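Local coordinates for chromosome-partitioning protein Spo0J (Thermus thermophilus HB27, PDB 1VZ0), which binds the plasmid centromere-like DNA site parS, stimulates the ATPase activity of Soj and is probably involved in chromosome partitioning, at residues 104-109 and 141-146; 125-130 and 149-154; 158-163 and 176-181; 170-175 and 195-200. All coordinates share one frame; numbering follows the deposited sequence.

Contact 1 (104-109 and 141-146)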
loop_
_atom_site.group_PDB
_atom_site.type_symbol
_atom_site.label_atom_id
_atom_site.label_comp_id
_atom_site.label_asym_id
_atom_site.label_seq_id
_atom_site.Cartn_x
_atom_site.Cartn_y
_atom_site.Cartn_z
ATOM N N ALA C 104 -20.370 -5.622 7.593
ATOM C CA ALA C 104 -19.254 -6.336 6.992
ATOM C C ALA C 104 -18.404 -5.372 6.177
ATOM O O ALA C 104 -17.175 -5.446 6.189
ATOM C CB ALA C 104 -19.761 -7.461 6.116
ATOM N N LEU C 105 -19.070 -4.465 5.473
ATOM C CA LEU C 105 -18.374 -3.476 4.661
ATOM C C LEU C 105 -17.629 -2.517 5.579
ATOM O O LEU C 105 -16.467 -2.187 5.345
ATOM C CB LEU C 105 -19.369 -2.684 3.822
ATOM C CG LEU C 105 -18.939 -2.281 2.412
ATOM C CD1 LEU C 105 -19.799 -1.104 1.968
ATOM C CD2 LEU C 105 -17.465 -1.902 2.376
ATOM N N GLU C 106 -18.314 -2.068 6.624
ATOM C CA GLU C 106 -17.718 -1.159 7.583
ATOM C C GLU C 106 -16.464 -1.811 8.181
ATOM O O GLU C 106 -15.430 -1.161 8.330
ATOM C CB GLU C 106 -18.743 -0.815 8.672
ATOM C CG GLU C 106 -18.197 0.006 9.838
ATOM C CD GLU C 106 -19.288 0.480 10.804
ATOM O OE1 GLU C 106 -18.943 0.973 11.903
ATOM O OE2 GLU C 106 -20.486 0.364 10.462
ATOM N N LEU C 107 -16.548 -3.099 8.502
ATOM C CA LEU C 107 -15.396 -3.787 9.066
ATOM C C LEU C 107 -14.271 -3.866 8.039
ATOM O O LEU C 107 -13.105 -3.690 8.375
ATOM C CB LEU C 107 -15.773 -5.198 9.534
ATOM C CG LEU C 107 -16.523 -5.304 10.867
ATOM C CD1 LEU C 107 -16.892 -6.761 11.119
ATOM C CD2 LEU C 107 -15.660 -4.761 12.003
ATOM N N ALA C 108 -14.618 -4.125 6.785
ATOM C CA ALA C 108 -13.599 -4.218 5.744
ATOM C C ALA C 108 -12.870 -2.884 5.597
ATOM O O ALA C 108 -11.646 -2.842 5.471
ATOM C CB ALA C 108 -14.225 -4.620 4.418
ATOM N N LEU C 109 -13.625 -1.795 5.615
ATOM C CA LEU C 109 -13.025 -0.480 5.497
ATOM C C LEU C 109 -12.147 -0.187 6.706
ATOM O O LEU C 109 -11.029 0.296 6.556
ATOM C CB LEU C 109 -14.109 0.591 5.359
ATOM C CG LEU C 109 -14.879 0.543 4.037
ATOM C CD1 LEU C 109 -16.130 1.407 4.138
ATOM C CD2 LEU C 109 -13.983 1.002 2.888
ATOM N N ALA C 141 -13.665 8.448 13.479
ATOM C CA ALA C 141 -12.453 8.711 14.242
ATOM C C ALA C 141 -12.301 7.677 15.348
ATOM O O ALA C 141 -11.214 7.141 15.574
ATOM C CB ALA C 141 -12.506 10.112 14.837
ATOM N N ARG C 142 -13.402 7.407 16.038
ATOM C CA ARG C 142 -13.401 6.432 17.114
ATOM C C ARG C 142 -13.036 5.066 16.568
ATOM O O ARG C 142 -12.079 4.440 17.019
ATOM C CB ARG C 142 -14.779 6.372 17.776
ATOM C CG ARG C 142 -15.123 7.624 18.557
ATOM C CD ARG C 142 -16.493 7.540 19.200
ATOM N NE ARG C 142 -16.683 8.631 20.151
ATOM C CZ ARG C 142 -17.778 8.813 20.880
ATOM N NH1 ARG C 142 -17.851 9.837 21.723
ATOM N NH2 ARG C 142 -18.802 7.977 20.765
ATOM N N ARG C 143 -13.797 4.611 15.583
ATOM C CA ARG C 143 -13.552 3.310 14.991
ATOM C C ARG C 143 -12.113 3.144 14.502
ATOM O O ARG C 143 -11.631 2.020 14.367
ATOM C CB ARG C 143 -14.537 3.067 13.845
ATOM C CG ARG C 143 -15.349 1.790 14.009
ATOM C CD ARG C 143 -14.430 0.576 14.092
ATOM N NE ARG C 143 -15.143 -0.653 14.426
ATOM C CZ ARG C 143 -16.145 -1.160 13.715
ATOM N NH1 ARG C 143 -16.564 -0.542 12.619
ATOM N NH2 ARG C 143 -16.727 -2.291 14.098
ATOM N N VAL C 144 -11.422 4.254 14.249
ATOM C CA VAL C 144 -10.040 4.172 13.775
ATOM C C VAL C 144 -9.014 4.676 14.786
ATOM O O VAL C 144 -7.812 4.522 14.581
ATOM C CB VAL C 144 -9.848 4.942 12.446
ATOM C CG1 VAL C 144 -10.804 4.403 11.394
ATOM C CG2 VAL C 144 -10.064 6.431 12.663
ATOM N N GLY C 145 -9.490 5.279 15.870
ATOM C CA GLY C 145 -8.589 5.776 16.895
ATOM C C GLY C 145 -7.797 7.016 16.522
ATOM O O GLY C 145 -6.575 7.047 16.683
ATOM N N LYS C 146 -8.487 8.041 16.032
ATOM C CA LYS C 146 -7.837 9.288 15.646
ATOM C C LYS C 146 -8.746 10.471 15.950
ATOM O O LYS C 146 -9.946 10.298 16.164
ATOM C CB LYS C 146 -7.479 9.253 14.157
ATOM C CG LYS C 146 -6.521 8.126 13.810
ATOM C CD LYS C 146 -6.128 8.118 12.354
ATOM C CE LYS C 146 -5.199 6.950 12.062
ATOM N NZ LYS C 146 -4.711 6.951 10.653
#
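E106 and R143 meet in a salt bridge that joins helix 101-114 to helix 137-144, with OE1 of E106 lying 2.9 Å from NH1 of R143. The carboxylate and guanidinium planes stand 77° apart, so the two groups meet through one oxygen and one nitrogen and do not lie flat against each other. The aliphatic part of E106 also takes part: its CG sits at the guanidinium edge, in the plane of the group, 3.3 Å from NH1 of R143. The other terminal nitrogen turns to L107, whose CD2 is 3.4 Å from NH2 of R143. E106 reaches across because its chain is extended, with CG opposite the backbone N (chi1 173°), whereas the arginine bends at chi2 (-59°). With R143 replaced by alanine, the E106 carboxylate would probably be left without this positive mate, and the CD2 methyl of L107 would lose its cover. Further out, R143 packs on V110, and E106 is flanked by L130, M133 and L135. Behind R143 the helix ends in a Schellman motif at G145, where K146 N bonds to A141 O at 2.9 Å and G145 N to R142 O at 3.0 Å. This glycine-closed helix end lies within 137-156, the inferred helix-turn-helix, and the salt bridge ties the first helix of that motif to helix 101-114 at the protein surface.

Contact 2 (125-130 and 149-154)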
loop_
_atom_site.group_PDB
_atom_site.type_symbol
_atom_site.label_atom_id
_atom_site.label_comp_id
_atom_site.label_asym_id
_atom_site.label_seq_id
_atom_site.Cartn_x
_atom_site.Cartn_y
_atom_site.Cartn_z
ATOM N N ARG C 125 -10.073 8.250 1.282
ATOM C CA ARG C 125 -11.148 7.549 0.579
ATOM C C ARG C 125 -11.909 6.631 1.532
ATOM O O ARG C 125 -13.129 6.463 1.408
ATOM C CB ARG C 125 -10.600 6.731 -0.601
ATOM C CG ARG C 125 -9.962 7.559 -1.705
ATOM C CD ARG C 125 -9.494 6.674 -2.859
ATOM N NE ARG C 125 -8.683 7.426 -3.810
ATOM C CZ ARG C 125 -9.151 8.371 -4.619
ATOM N NH1 ARG C 125 -8.323 9.003 -5.440
ATOM N NH2 ARG C 125 -10.442 8.678 -4.621
ATOM N N GLY C 126 -11.177 6.037 2.471
ATOM C CA GLY C 126 -11.790 5.155 3.447
ATOM C C GLY C 126 -12.749 5.922 4.337
ATOM O O GLY C 126 -13.894 5.514 4.525
ATOM N N TYR C 127 -12.289 7.043 4.882
ATOM C CA TYR C 127 -13.133 7.856 5.752
ATOM C C TYR C 127 -14.381 8.284 4.992
ATOM O O TYR C 127 -15.492 8.203 5.510
ATOM C CB TYR C 127 -12.384 9.103 6.225
ATOM C CG TYR C 127 -11.188 8.817 7.103
ATOM C CD1 TYR C 127 -10.261 9.819 7.382
ATOM C CD2 TYR C 127 -10.976 7.548 7.649
ATOM C CE1 TYR C 127 -9.149 9.571 8.173
ATOM C CE2 TYR C 127 -9.868 7.284 8.447
ATOM C CZ TYR C 127 -8.956 8.299 8.701
ATOM O OH TYR C 127 -7.831 8.037 9.443
ATOM N N GLN C 128 -14.197 8.728 3.755
ATOM C CA GLN C 128 -15.329 9.160 2.949
ATOM C C GLN C 128 -16.346 8.042 2.731
ATOM O O GLN C 128 -17.554 8.286 2.724
ATOM C CB GLN C 128 -14.864 9.686 1.595
ATOM C CG GLN C 128 -16.004 10.245 0.779
ATOM C CD GLN C 128 -15.584 10.656 -0.607
ATOM O OE1 GLN C 128 -15.144 9.825 -1.410
ATOM N NE2 GLN C 128 -15.718 11.945 -0.906
ATOM N N ALA C 129 -15.862 6.821 2.544
ATOM C CA ALA C 129 -16.751 5.691 2.336
ATOM C C ALA C 129 -17.562 5.437 3.609
ATOM O O ALA C 129 -18.751 5.126 3.544
ATOM C CB ALA C 129 -15.948 4.444 1.960
ATOM N N LEU C 130 -16.919 5.570 4.767
ATOM C CA LEU C 130 -17.607 5.352 6.031
ATOM C C LEU C 130 -18.693 6.409 6.235
ATOM O O LEU C 130 -19.767 6.108 6.757
ATOM C CB LEU C 130 -16.607 5.369 7.191
ATOM C CG LEU C 130 -15.716 4.124 7.302
ATOM C CD1 LEU C 130 -14.630 4.320 8.354
ATOM C CD2 LEU C 130 -16.590 2.927 7.646
ATOM N N SER C 149 -10.382 16.000 13.874
ATOM C CA SER C 149 -9.671 16.925 13.001
ATOM C C SER C 149 -8.792 16.167 12.010
ATOM O O SER C 149 -8.613 16.605 10.874
ATOM C CB SER C 149 -8.811 17.886 13.826
ATOM O OG SER C 149 -7.786 17.186 14.508
ATOM N N THR C 150 -8.241 15.037 12.436
ATOM C CA THR C 150 -7.404 14.240 11.549
ATOM C C THR C 150 -8.238 13.708 10.386
ATOM O O THR C 150 -7.778 13.670 9.245
ATOM C CB THR C 150 -6.770 13.047 12.288
ATOM O OG1 THR C 150 -5.846 13.528 13.269
ATOM C CG2 THR C 150 -6.026 12.146 11.314
ATOM N N VAL C 151 -9.467 13.301 10.684
ATOM C CA VAL C 151 -10.373 12.782 9.667
ATOM C C VAL C 151 -10.817 13.879 8.707
ATOM O O VAL C 151 -10.832 13.679 7.490
ATOM C CB VAL C 151 -11.626 12.155 10.312
ATOM C CG1 VAL C 151 -12.626 11.742 9.239
ATOM C CG2 VAL C 151 -11.219 10.963 11.142
ATOM N N ALA C 152 -11.178 15.034 9.255
ATOM C CA ALA C 152 -11.627 16.157 8.437
ATOM C C ALA C 152 -10.513 16.608 7.497
ATOM O O ALA C 152 -10.752 16.895 6.322
ATOM C CB ALA C 152 -12.069 17.322 9.329
ATOM N N ASN C 153 -9.294 16.669 8.020
ATOM C CA ASN C 153 -8.147 17.076 7.222
ATOM C C ASN C 153 -7.835 16.098 6.101
ATOM O O ASN C 153 -7.432 16.509 5.014
ATOM C CB ASN C 153 -6.916 17.253 8.103
ATOM C CG ASN C 153 -6.793 18.662 8.637
ATOM O OD1 ASN C 153 -7.696 19.169 9.310
ATOM N ND2 ASN C 153 -5.673 19.311 8.329
ATOM N N ALA C 154 -8.005 14.806 6.363
ATOM C CA ALA C 154 -7.748 13.806 5.334
ATOM C C ALA C 154 -8.787 13.941 4.220
ATOM O O ALA C 154 -8.437 13.910 3.046
ATOM C CB ALA C 154 -7.788 12.410 5.921
#
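Y127 packs against V151 and A154, setting helix 120-132 across the second helix of the inferred helix-turn-helix (137-156), the element that in such motifs generally enters the DNA groove. The axes of the two short segments approach to 9.6 Å at 104°, and the backbones are nearest at Y127 and V151. V151 meets the tyrosine with both methyls. CG2 stands over one face, displaced toward the rim, in a CH-pi contact 4.2 Å from the Y127 ring centroid and 23° off the ring normal. CG1, opposite the backbone N at chi1 174°, comes down beside the root of the ring, 3.6 Å from CD1 of Y127. Even the main chain is close, with V151 CA 3.7 Å from CE1 of Y127. One helical turn later, A154 comes in obliquely from the other side of the ring plane, its CB 3.9 Å from CD1 of Y127; this small methyl is consistent with the close approach of the ring to the helix backbone. No hydrogen bond crosses this buried, apolar joint. The phenol oxygen reaches beyond it, making a weak hydrogen bond with E123 on its own helix. Around the contact, Y127 also packs on V140 of helix 137-144, L113 of helix 101-114 and L155 of helix 148-156, while L130, one turn along, touches V140, L109 and L113, so helix 120-132 lies among three others.

Contact 3 (158-163 and 176-181)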
loop_
_atom_site.group_PDB
_atom_site.type_symbol
_atom_site.label_atom_id
_atom_site.label_comp_id
_atom_site.label_asym_id
_atom_site.label_seq_id
_atom_site.Cartn_x
_atom_site.Cartn_y
_atom_site.Cartn_z
ATOM N N LEU C 158 -9.419 14.957 -0.890
ATOM C CA LEU C 158 -10.255 14.513 -1.995
ATOM C C LEU C 158 -10.756 15.595 -2.944
ATOM O O LEU C 158 -11.375 15.281 -3.956
ATOM C CB LEU C 158 -11.436 13.696 -1.470
ATOM C CG LEU C 158 -10.997 12.424 -0.736
ATOM C CD1 LEU C 158 -12.215 11.644 -0.301
ATOM C CD2 LEU C 158 -10.117 11.573 -1.642
ATOM N N GLN C 159 -10.509 16.864 -2.644
ATOM C CA GLN C 159 -10.947 17.880 -3.578
ATOM C C GLN C 159 -9.804 18.293 -4.486
ATOM O O GLN C 159 -9.938 19.207 -5.298
ATOM C CB GLN C 159 -11.545 19.082 -2.847
ATOM C CG GLN C 159 -10.756 19.615 -1.697
ATOM C CD GLN C 159 -11.597 20.515 -0.805
ATOM O OE1 GLN C 159 -12.592 20.072 -0.229
ATOM N NE2 GLN C 159 -11.203 21.782 -0.691
ATOM N N LEU C 160 -8.677 17.596 -4.361
ATOM C CA LEU C 160 -7.516 17.891 -5.198
ATOM C C LEU C 160 -7.668 17.167 -6.538
ATOM O O LEU C 160 -8.343 16.148 -6.634
ATOM C CB LEU C 160 -6.212 17.442 -4.507
ATOM C CG LEU C 160 -5.651 18.275 -3.339
ATOM C CD1 LEU C 160 -4.417 17.586 -2.751
ATOM C CD2 LEU C 160 -5.264 19.669 -3.829
ATOM N N PRO C 161 -7.069 17.706 -7.596
ATOM C CA PRO C 161 -7.193 17.023 -8.889
ATOM C C PRO C 161 -6.477 15.666 -8.843
ATOM O O PRO C 161 -5.498 15.494 -8.114
ATOM C CB PRO C 161 -6.546 18.003 -9.862
ATOM C CG PRO C 161 -5.584 18.782 -8.994
ATOM C CD PRO C 161 -6.350 18.982 -7.722
ATOM N N PRO C 162 -6.976 14.676 -9.600
ATOM C CA PRO C 162 -6.387 13.330 -9.649
ATOM C C PRO C 162 -4.852 13.295 -9.750
ATOM O O PRO C 162 -4.200 12.568 -9.003
ATOM C CB PRO C 162 -7.070 12.697 -10.863
ATOM C CG PRO C 162 -8.441 13.330 -10.833
ATOM C CD PRO C 162 -8.130 14.785 -10.514
ATOM N N GLU C 163 -4.271 14.074 -10.656
ATOM C CA GLU C 163 -2.810 14.079 -10.785
ATOM C C GLU C 163 -2.088 14.548 -9.510
ATOM O O GLU C 163 -0.975 14.104 -9.221
ATOM C CB GLU C 163 -2.356 14.912 -12.000
ATOM C CG GLU C 163 -3.153 16.154 -12.263
ATOM C CD GLU C 163 -4.413 15.882 -13.059
ATOM O OE1 GLU C 163 -4.300 15.617 -14.270
ATOM O OE2 GLU C 163 -5.515 15.928 -12.475
ATOM N N GLY C 176 1.980 17.996 3.062
ATOM C CA GLY C 176 2.089 19.428 3.223
ATOM C C GLY C 176 1.928 20.156 1.903
ATOM O O GLY C 176 1.276 21.198 1.844
ATOM N N HIS C 177 2.529 19.616 0.848
ATOM C CA HIS C 177 2.428 20.224 -0.474
ATOM C C HIS C 177 0.973 20.226 -0.920
ATOM O O HIS C 177 0.496 21.177 -1.544
ATOM C CB HIS C 177 3.235 19.428 -1.491
ATOM C CG HIS C 177 4.710 19.589 -1.351
ATOM N ND1 HIS C 177 5.345 20.799 -1.530
ATOM C CD2 HIS C 177 5.682 18.687 -1.083
ATOM C CE1 HIS C 177 6.645 20.633 -1.383
ATOM N NE2 HIS C 177 6.875 19.363 -1.111
ATOM N N ALA C 178 0.295 19.128 -0.609
ATOM C CA ALA C 178 -1.093 18.940 -0.964
ATOM C C ALA C 178 -1.945 19.994 -0.251
ATOM O O ALA C 178 -2.814 20.626 -0.865
ATOM C CB ALA C 178 -1.537 17.512 -0.584
ATOM N N ARG C 179 -1.689 20.197 1.039
ATOM C CA ARG C 179 -2.443 21.200 1.785
ATOM C C ARG C 179 -2.214 22.584 1.198
ATOM O O ARG C 179 -3.134 23.405 1.182
ATOM C CB ARG C 179 -2.050 21.215 3.263
ATOM C CG ARG C 179 -2.317 19.916 3.982
ATOM C CD ARG C 179 -2.108 20.054 5.476
ATOM N NE ARG C 179 -1.839 18.749 6.060
ATOM C CZ ARG C 179 -0.620 18.261 6.270
ATOM N NH1 ARG C 179 -0.476 17.054 6.792
ATOM N NH2 ARG C 179 0.448 18.985 5.992
ATOM N N ALA C 180 -0.993 22.852 0.734
ATOM C CA ALA C 180 -0.693 24.151 0.142
ATOM C C ALA C 180 -1.486 24.306 -1.161
ATOM O O ALA C 180 -2.022 25.373 -1.441
ATOM C CB ALA C 180 0.823 24.299 -0.127
ATOM N N LEU C 181 -1.558 23.237 -1.950
ATOM C CA LEU C 181 -2.297 23.279 -3.211
ATOM C C LEU C 181 -3.785 23.521 -2.962
ATOM O O LEU C 181 -4.454 24.108 -3.795
ATOM C CB LEU C 181 -2.098 21.976 -4.011
ATOM C CG LEU C 181 -0.691 21.729 -4.576
ATOM C CD1 LEU C 181 -0.640 20.362 -5.247
ATOM C CD2 LEU C 181 -0.312 22.822 -5.578
#
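L160 drives its two methyl groups against A178 and L181, and the whole apolar contact turns on this one leucine. CD1 presses on the A178 methyl, 3.6 Å from its CB, while CD2 lies 3.9 Å from CB of L181. The fork straddles the helix surface between residues three apart, and the A178 carbonyl oxygen lies under it, 3.9 Å from L160 CD1 and 4.0 Å from L160 CD2. A chi1 of -75°, which sets CG opposite the carbonyl carbon, together with an extended chi2 (176°), carries both methyls out to the helix. L181 crosses L160 at about a right angle and offers its CB here, not its branch. Replacing L160 by alanine would remove both methyls and is likely to open a gap over A178 and L181 and weaken the linker's packing on helix 175-183. The tight part ends on either side of L160 in sequence. Q159 is exposed to solvent and does not meet 176-181, and on the helix R179 is likewise exposed, its side chain starting away from the linker. P161 follows at the N-cap of helix 162-169. The contact thus joins the link between helices 148-156 and 162-169 to helix 175-183, with L182 also touching L160, L181 packing on I196 of helix 189-199, and L158 resting on helix 120-132.

Contact 4 (170-175 and 195-200)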
loop_
_atom_site.group_PDB
_atom_site.type_symbol
_atom_site.label_atom_id
_atom_site.label_comp_id
_atom_site.label_asym_id
_atom_site.label_seq_id
_atom_site.Cartn_x
_atom_site.Cartn_y
_atom_site.Cartn_z
ATOM N N ARG C 170 2.745 8.661 -5.156
ATOM C CA ARG C 170 4.068 8.304 -5.657
ATOM C C ARG C 170 5.160 8.824 -4.730
ATOM O O ARG C 170 6.330 8.463 -4.877
ATOM C CB ARG C 170 4.319 8.876 -7.055
ATOM C CG ARG C 170 3.568 8.167 -8.177
ATOM C CD ARG C 170 4.208 8.479 -9.526
ATOM N NE ARG C 170 4.231 9.913 -9.792
ATOM C CZ ARG C 170 3.213 10.589 -10.317
ATOM N NH1 ARG C 170 3.313 11.896 -10.522
ATOM N NH2 ARG C 170 2.098 9.951 -10.654
ATOM N N GLY C 171 4.780 9.675 -3.779
ATOM C CA GLY C 171 5.765 10.227 -2.871
ATOM C C GLY C 171 6.562 11.353 -3.507
ATOM O O GLY C 171 7.594 11.737 -2.978
ATOM N N GLU C 172 6.095 11.876 -4.638
ATOM C CA GLU C 172 6.767 12.985 -5.310
ATOM C C GLU C 172 6.515 14.299 -4.561
ATOM O O GLU C 172 7.294 15.233 -4.683
ATOM C CB GLU C 172 6.295 13.097 -6.760
ATOM C CG GLU C 172 6.790 11.967 -7.644
ATOM C CD GLU C 172 6.210 12.010 -9.049
ATOM O OE1 GLU C 172 6.527 11.103 -9.848
ATOM O OE2 GLU C 172 5.441 12.947 -9.355
ATOM N N ILE C 173 5.414 14.374 -3.809
ATOM C CA ILE C 173 5.104 15.555 -2.987
ATOM C C ILE C 173 4.616 15.059 -1.625
ATOM O O ILE C 173 4.288 13.878 -1.466
ATOM C CB ILE C 173 4.012 16.480 -3.596
ATOM C CG1 ILE C 173 2.674 15.753 -3.666
ATOM C CG2 ILE C 173 4.439 16.971 -4.981
ATOM C CD1 ILE C 173 1.533 16.620 -4.257
ATOM N N THR C 174 4.559 15.946 -0.643
ATOM C CA THR C 174 4.132 15.551 0.692
ATOM C C THR C 174 2.706 15.985 0.992
ATOM O O THR C 174 2.087 16.710 0.219
ATOM C CB THR C 174 5.036 16.185 1.783
ATOM O OG1 THR C 174 4.806 17.602 1.824
ATOM C CG2 THR C 174 6.519 15.933 1.479
ATOM N N ALA C 175 2.201 15.551 2.141
ATOM C CA ALA C 175 0.859 15.919 2.561
ATOM C C ALA C 175 0.829 17.439 2.699
ATOM O O ALA C 175 -0.201 18.085 2.476
ATOM C CB ALA C 175 0.536 15.265 3.892
ATOM N N GLU C 195 4.778 23.554 -10.752
ATOM C CA GLU C 195 5.820 24.379 -10.150
ATOM C C GLU C 195 6.565 23.597 -9.076
ATOM O O GLU C 195 7.795 23.571 -9.050
ATOM C CB GLU C 195 5.215 25.641 -9.530
ATOM C CG GLU C 195 4.771 26.678 -10.540
ATOM C CD GLU C 195 5.940 27.302 -11.288
ATOM O OE1 GLU C 195 6.763 27.987 -10.644
ATOM O OE2 GLU C 195 6.040 27.111 -12.518
ATOM N N ILE C 196 5.815 22.952 -8.193
ATOM C CA ILE C 196 6.420 22.183 -7.119
ATOM C C ILE C 196 7.309 21.064 -7.650
ATOM O O ILE C 196 8.447 20.902 -7.208
ATOM C CB ILE C 196 5.353 21.561 -6.209
ATOM C CG1 ILE C 196 4.555 22.669 -5.519
ATOM C CG2 ILE C 196 6.020 20.611 -5.200
ATOM C CD1 ILE C 196 3.433 22.155 -4.617
ATOM N N LEU C 197 6.786 20.294 -8.597
ATOM C CA LEU C 197 7.533 19.184 -9.171
ATOM C C LEU C 197 8.761 19.623 -9.957
ATOM O O LEU C 197 9.855 19.085 -9.766
ATOM C CB LEU C 197 6.628 18.350 -10.072
ATOM C CG LEU C 197 5.456 17.681 -9.348
ATOM C CD1 LEU C 197 4.589 16.931 -10.352
ATOM C CD2 LEU C 197 5.993 16.727 -8.270
ATOM N N GLU C 198 8.584 20.602 -10.836
ATOM C CA GLU C 198 9.684 21.081 -11.655
ATOM C C GLU C 198 10.824 21.680 -10.862
ATOM O O GLU C 198 11.988 21.475 -11.202
ATOM C CB GLU C 198 9.195 22.123 -12.654
ATOM C CG GLU C 198 8.378 21.559 -13.785
ATOM C CD GLU C 198 7.992 22.619 -14.794
ATOM O OE1 GLU C 198 7.333 22.263 -15.792
ATOM O OE2 GLU C 198 8.349 23.802 -14.592
ATOM N N LYS C 199 10.494 22.416 -9.807
ATOM C CA LYS C 199 11.516 23.083 -9.008
ATOM C C LYS C 199 11.876 22.451 -7.663
ATOM O O LYS C 199 12.727 22.974 -6.942
ATOM C CB LYS C 199 11.114 24.548 -8.815
ATOM C CG LYS C 199 10.853 25.259 -10.134
ATOM C CD LYS C 199 10.336 26.678 -9.949
ATOM C CE LYS C 199 10.157 27.363 -11.301
ATOM N NZ LYS C 199 9.699 28.776 -11.167
ATOM N N GLY C 200 11.254 21.325 -7.326
ATOM C CA GLY C 200 11.553 20.673 -6.059
ATOM C C GLY C 200 11.252 21.551 -4.851
ATOM O O GLY C 200 11.963 21.513 -3.837
HETATM O O HOH W 1 8.502 18.016 -5.615
#
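I173 sets its CG2 methyl between two residues of helix 189-199, and the two are met at different angles. It crosses I196 at about a right angle, methyl against methyl, with CG2 of I173 4.0 Å from CG2 of I196. Against L197 the approach is oblique and closer: CG2 of I173 comes within 3.6 Å of CD2 of L197. The isoleucine's chi1 of 65° puts CG1 between the backbone N and carbonyl carbon, and CG2 is thereby the branch presented to the helix. The same leucine methyl is met by E172, which lies across L197 at about a right angle with its CB 3.9 Å from CD2 of L197. Segment 170-175 is the tight connection between two helices of the family's helix-turn-helix domain: G171 closes helix 162-169 in a Schellman motif, and T174 is the N-cap of helix 175-183, its OG1 hydrogen-bonded to the backbone N of H177. Within this turn R170 grips E172 side-on, using NE and a terminal nitrogen. NE of R170 reaches OE1 of E172 at 2.6 Å (156° at the hydrogen), and NH1 of R170 reaches OE2 of E172, also at 2.6 Å and 160°. Both nitrogens come from above the carboxylate plane, not within it; the paired grip probably limits the turning of the glutamate, whose OE2 lies near L197. A water bridges the two backbones, donating to E172 O at 3.2 Å and to I196 O at 3.3 Å. R170 and L197 both pack on Q61 of the second subunit.

How the contacts relate
Contacts 1 and 2 come first along the chain and interlock, their segments alternating; their centres are 11 Å apart, and helix 120-132, which carries one segment of contact 2, packs beside contact 1 through L109 on A129 and L130. Contacts 3 and 4 form a second alternating pair, also 11 Å apart, joined where H177 and L181 meet I196. L158 connects the pairs by packing on R125 and Q128, the centres of contacts 2 and 3 being 15 Å apart. Contacts 1 and 4, 31 Å apart, lie on opposite sides of the chain's centre. The set thus runs through a continuous helical body, from helix 101-114 through the inferred helix-turn-helix to helix 189-199, and all four contacts touch the second subunit.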